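Local coordinates for nitronate monooxygenase family protein (Pseudomonas aeruginosa, PDB 4QIT) that uses flavin mononucleotide and molecular oxygen to oxidise alkyl nitronates, with the toxin propionate 3-nitronate as its best substrate, at residues S30-A35 and I61-G66; A101-E106 and H325-Q330. The protein carries 1 engineered substitution. All blocks are in the same frame, centred on the assembly; numbering follows the deposited sequence.

Interaction 1 (S30-A35 and I61-G66)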
# COMPACT_ATOMS: atom_id res chain seq x y z
N SER A 30 -21.25 1.01 11.25
CA SER A 30 -22.31 0.14 10.74
C SER A 30 -23.44 0.06 11.76
O SER A 30 -23.24 0.29 12.96
CB SER A 30 -21.78 -1.24 10.34
OG SER A 30 -21.01 -1.84 11.36
N THR A 31 -24.64 -0.23 11.26
CA THR A 31 -25.85 -0.30 12.08
C THR A 31 -26.71 -1.41 11.51
O THR A 31 -26.50 -1.83 10.38
CB THR A 31 -26.66 1.00 11.97
OG1 THR A 31 -27.07 1.16 10.60
CG2 THR A 31 -25.85 2.21 12.42
N PRO A 32 -27.70 -1.89 12.29
CA PRO A 32 -28.66 -2.82 11.68
C PRO A 32 -29.35 -2.26 10.43
O PRO A 32 -29.56 -3.02 9.48
CB PRO A 32 -29.67 -3.06 12.81
CG PRO A 32 -28.84 -2.93 14.05
CD PRO A 32 -27.90 -1.78 13.74
N ALA A 33 -29.68 -0.97 10.41
CA ALA A 33 -30.29 -0.36 9.23
C ALA A 33 -29.37 -0.44 8.01
O ALA A 33 -29.83 -0.76 6.91
CB ALA A 33 -30.70 1.08 9.51
N LEU A 34 -28.09 -0.15 8.19
CA LEU A 34 -27.14 -0.20 7.08
C LEU A 34 -26.99 -1.63 6.56
O LEU A 34 -27.06 -1.87 5.35
CB LEU A 34 -25.77 0.37 7.50
CG LEU A 34 -24.69 0.24 6.42
CD1 LEU A 34 -25.07 1.02 5.18
CD2 LEU A 34 -23.34 0.71 6.95
N ALA A 35 -26.78 -2.57 7.49
CA ALA A 35 -26.62 -3.97 7.14
C ALA A 35 -27.84 -4.50 6.39
O ALA A 35 -27.71 -5.17 5.36
CB ALA A 35 -26.36 -4.81 8.41
N ILE A 61 -28.38 -8.52 16.53
CA ILE A 61 -28.59 -9.51 15.48
C ILE A 61 -30.09 -9.62 15.18
O ILE A 61 -30.51 -9.66 14.02
CB ILE A 61 -28.02 -10.88 15.89
CG1 ILE A 61 -26.49 -10.81 15.95
CG2 ILE A 61 -28.45 -11.99 14.94
CD1 ILE A 61 -25.84 -12.04 16.55
N ARG A 62 -30.90 -9.61 16.23
CA ARG A 62 -32.34 -9.69 16.05
C ARG A 62 -32.90 -8.43 15.39
O ARG A 62 -33.85 -8.51 14.61
CB ARG A 62 -33.03 -9.99 17.38
CG ARG A 62 -32.67 -11.38 17.87
CD ARG A 62 -33.42 -11.78 19.11
NE ARG A 62 -33.08 -13.15 19.48
CZ ARG A 62 -33.69 -13.85 20.43
NH1 ARG A 62 -34.70 -13.31 21.11
NH2 ARG A 62 -33.30 -15.09 20.70
N GLU A 63 -32.29 -7.28 15.67
CA GLU A 63 -32.72 -6.05 15.00
C GLU A 63 -32.51 -6.15 13.49
O GLU A 63 -33.37 -5.75 12.70
CB GLU A 63 -31.99 -4.83 15.55
CG GLU A 63 -32.43 -4.42 16.96
CD GLU A 63 -31.76 -3.15 17.45
OE1 GLU A 63 -31.70 -2.95 18.69
OE2 GLU A 63 -31.30 -2.35 16.61
N VAL A 64 -31.35 -6.67 13.07
CA VAL A 64 -31.09 -6.85 11.65
C VAL A 64 -32.14 -7.77 11.02
O VAL A 64 -32.68 -7.46 9.96
CB VAL A 64 -29.67 -7.43 11.39
CG1 VAL A 64 -29.40 -7.53 9.90
CG2 VAL A 64 -28.61 -6.56 12.06
N ARG A 65 -32.45 -8.87 11.69
CA ARG A 65 -33.43 -9.83 11.19
C ARG A 65 -34.84 -9.25 11.09
O ARG A 65 -35.65 -9.74 10.30
CB ARG A 65 -33.45 -11.10 12.04
CG ARG A 65 -32.29 -12.02 11.77
CD ARG A 65 -32.60 -13.44 12.23
NE ARG A 65 -31.38 -14.22 12.46
CZ ARG A 65 -30.90 -15.14 11.63
NH1 ARG A 65 -31.54 -15.41 10.50
NH2 ARG A 65 -29.79 -15.79 11.93
N GLY A 66 -35.13 -8.23 11.88
CA GLY A 66 -36.41 -7.54 11.80
C GLY A 66 -36.48 -6.62 10.59
O GLY A 66 -37.56 -6.11 10.27

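Interaction 2 (A101-E106 and H325-Q330)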
# COMPACT_ATOMS: atom_id res chain seq x y z
N ALA A 101 -7.41 19.00 29.92
CA ALA A 101 -7.53 20.30 30.59
C ALA A 101 -8.00 21.40 29.65
O ALA A 101 -8.66 22.36 30.08
CB ALA A 101 -6.21 20.68 31.26
N GLU A 102 -7.68 21.28 28.36
CA GLU A 102 -8.18 22.21 27.34
C GLU A 102 -9.71 22.30 27.36
O GLU A 102 -10.30 23.32 26.98
CB GLU A 102 -7.76 21.76 25.94
CG GLU A 102 -6.31 22.01 25.58
CD GLU A 102 -6.04 21.77 24.10
OE1 GLU A 102 -4.94 21.27 23.77
OE2 GLU A 102 -6.92 22.09 23.28
N PHE A 103 -10.34 21.21 27.77
CA PHE A 103 -11.79 21.10 27.75
C PHE A 103 -12.37 21.08 29.16
O PHE A 103 -13.52 20.69 29.36
CB PHE A 103 -12.18 19.86 26.96
CG PHE A 103 -11.58 19.85 25.59
CD1 PHE A 103 -12.00 20.77 24.64
CD2 PHE A 103 -10.56 18.96 25.26
CE1 PHE A 103 -11.44 20.81 23.37
CE2 PHE A 103 -9.99 18.98 23.99
CZ PHE A 103 -10.43 19.91 23.05
N GLY A 104 -11.55 21.51 30.12
CA GLY A 104 -12.00 21.68 31.49
C GLY A 104 -12.18 20.36 32.19
O GLY A 104 -12.90 20.26 33.19
N ALA A 105 -11.54 19.32 31.66
CA ALA A 105 -11.75 17.98 32.16
C ALA A 105 -10.47 17.39 32.76
O ALA A 105 -9.37 17.92 32.55
CB ALA A 105 -12.28 17.08 31.05
N GLU A 106 -10.62 16.30 33.49
CA GLU A 106 -9.48 15.53 33.94
C GLU A 106 -9.54 14.18 33.24
O GLU A 106 -10.61 13.76 32.79
CB GLU A 106 -9.53 15.34 35.46
CG GLU A 106 -9.34 16.64 36.23
CD GLU A 106 -9.27 16.41 37.72
OE1 GLU A 106 -9.66 15.32 38.18
OE2 GLU A 106 -8.81 17.33 38.44
N HIS A 325 -14.27 18.57 17.64
CA HIS A 325 -14.24 17.28 16.95
C HIS A 325 -12.84 16.87 16.50
O HIS A 325 -12.70 15.92 15.73
CB HIS A 325 -15.17 17.32 15.74
CG HIS A 325 -16.60 17.54 16.11
ND1 HIS A 325 -17.46 16.51 16.43
CD2 HIS A 325 -17.31 18.69 16.27
CE1 HIS A 325 -18.65 17.01 16.74
NE2 HIS A 325 -18.58 18.32 16.65
N ASP A 326 -11.82 17.55 17.01
CA ASP A 326 -10.45 17.35 16.54
C ASP A 326 -9.77 16.10 17.08
O ASP A 326 -8.59 15.86 16.80
CB ASP A 326 -9.57 18.57 16.85
CG ASP A 326 -9.91 19.77 15.98
OD1 ASP A 326 -10.56 19.59 14.93
OD2 ASP A 326 -9.50 20.88 16.36
N PHE A 327 -10.49 15.30 17.86
CA PHE A 327 -9.95 14.08 18.44
C PHE A 327 -10.74 12.86 18.00
O PHE A 327 -10.47 11.74 18.42
CB PHE A 327 -9.93 14.18 19.98
CG PHE A 327 -9.04 15.27 20.48
CD1 PHE A 327 -9.49 16.58 20.53
CD2 PHE A 327 -7.74 14.99 20.87
CE1 PHE A 327 -8.65 17.60 20.96
CE2 PHE A 327 -6.89 16.01 21.31
CZ PHE A 327 -7.36 17.32 21.36
N ALA A 328 -11.72 13.08 17.12
CA ALA A 328 -12.63 12.03 16.68
C ALA A 328 -11.94 10.89 15.92
O ALA A 328 -10.87 11.06 15.32
CB ALA A 328 -13.74 12.62 15.81
N ALA A 329 -12.57 9.72 15.97
CA ALA A 329 -12.11 8.59 15.16
C ALA A 329 -12.87 8.63 13.84
O ALA A 329 -14.03 8.21 13.74
CB ALA A 329 -12.36 7.27 15.88
N GLN A 330 -12.21 9.18 12.82
CA GLN A 330 -12.84 9.32 11.51
C GLN A 330 -12.10 8.42 10.53
O GLN A 330 -11.29 8.87 9.73
CB GLN A 330 -12.83 10.80 11.09
CG GLN A 330 -13.74 11.64 12.02
CD GLN A 330 -13.52 13.14 11.92
OE1 GLN A 330 -12.49 13.60 11.45
NE2 GLN A 330 -14.51 13.90 12.39

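Interaction 1 (S30-A35 and I61-G66)
Pro32 lays its ring against helix 54-65 and meets two consecutive residues there, Glu63 and Val64. Its CB sits 3.7 Å from CG2 of Val64. The two backbones come close at this point, with the CA atoms of Pro32 and Val64 4.7 Å apart, a spacing that the compact pyrrolidine ring and a short branched side chain can accommodate. Proline also suits the first turn of a helix, where its missing N-H costs no backbone bond. Just before it, Thr31 is the N-cap: its OG1 accepts from Leu34 N at 2.9 Å, and the same oxygen is hydrogen-bonded to the backbone of Glu253.

Val64 uses its two methyls separately. CG1, anti to the backbone N (chi1 -177°), touches CB of Ala35 at 4.3 Å, and CG2, anti to the carbonyl carbon, takes Pro32. In the TIM barrel of this enzyme, helices 32-41 and 54-65 are successive helices of the outer layer, separated in sequence by strand 45-48. Ile47 of that strand touches both Ala35 and Val64, so a small alanine and a beta-branched valine fit where the two helices close over the sheet. Phe72, from the next strand, also touches Val64.

Toward the surface the character changes. Glu63, itself exposed, has CG anti to its carbonyl carbon (chi1 -72°) and an extended chain beyond it, which carries the carboxylate outward across the proline ring. No hydrogen bond joins the two segments, so the acid meets Pro32 through van der Waals contact. Glu63 CB lies 4.0 Å from Pro32 CG, and the carboxylate oxygen OE2 of Glu63 comes closer to that same ring carbon, at 3.6 Å.

Interaction 2 (A101-E106 and H325-Q330)
Phe103 and Phe327 reach toward each other from opposite directions, while their backbones stay well apart: the nearest CA atoms, those of Phe103 and His325, are separated by 11.7 Å. From CB of Phe103, the side chain sets out toward the 325-330 loop. Its CG is anti to the carbonyl carbon and beside the backbone N (chi1 -54°), an orientation that sends the ring to that loop. Over the CD2-CE2 side of one ring face lies CB of the preceding residue, Glu102, 4.0 Å above the plane and toward the rim. Farther out, CE2 meets Phe327 CE1 at 3.6 Å and Phe327 CZ at 4.1 Å. The tip, CZ, is likewise 3.6 Å from Phe327 CE1.

That Phe327 carbon therefore touches two neighbouring ring atoms, at the edge of Phe103 and near its plane. The ring planes stand at 90°, yet the approach to Phe327 is oblique, with centroids 5.7 Å apart. The pair joins the loop after helix 86-101 to the loop after helix 307-320. Phe103 lies in the Schellman motif that ends helix 86-101, in which Ala105 N returns to Phe100 O and Gly104 N to Ala101 O; Gly104, at positive phi, is the C-prime residue, a conformation that favours glycine. Phe327 stands in a type I turn running from His325 to Ala328.

Both rings are buried, which suits two large apolar side chains without polar groups to satisfy. Arg289 touches Phe327 and makes a salt bridge with Glu102, so the charged side chain beside Phe103 is tied to the same neighbourhood, while Leu315 of helix 307-320 packs on Phe327.

In the fold
Interaction 1 closes before interaction 2 opens along the chain, and their centres lie 30 Å apart, with about 10 Å between nearest atoms. Interaction 1 joins helices 32-41 and 54-65 against strands of the parallel barrel sheet, with the side chain of Ala35 about 12 Å from the bound flavin mononucleotide. Interaction 2 is farther from the chain centre, away from the annotated sites, and links the loops that follow helices 86-101 and 307-320. The first thus brings together neighbours in sequence, 26 residues apart, in the helical layer round the barrel; the second ties segments 219 residues apart, joining early and late parts of the chain outside that sheet.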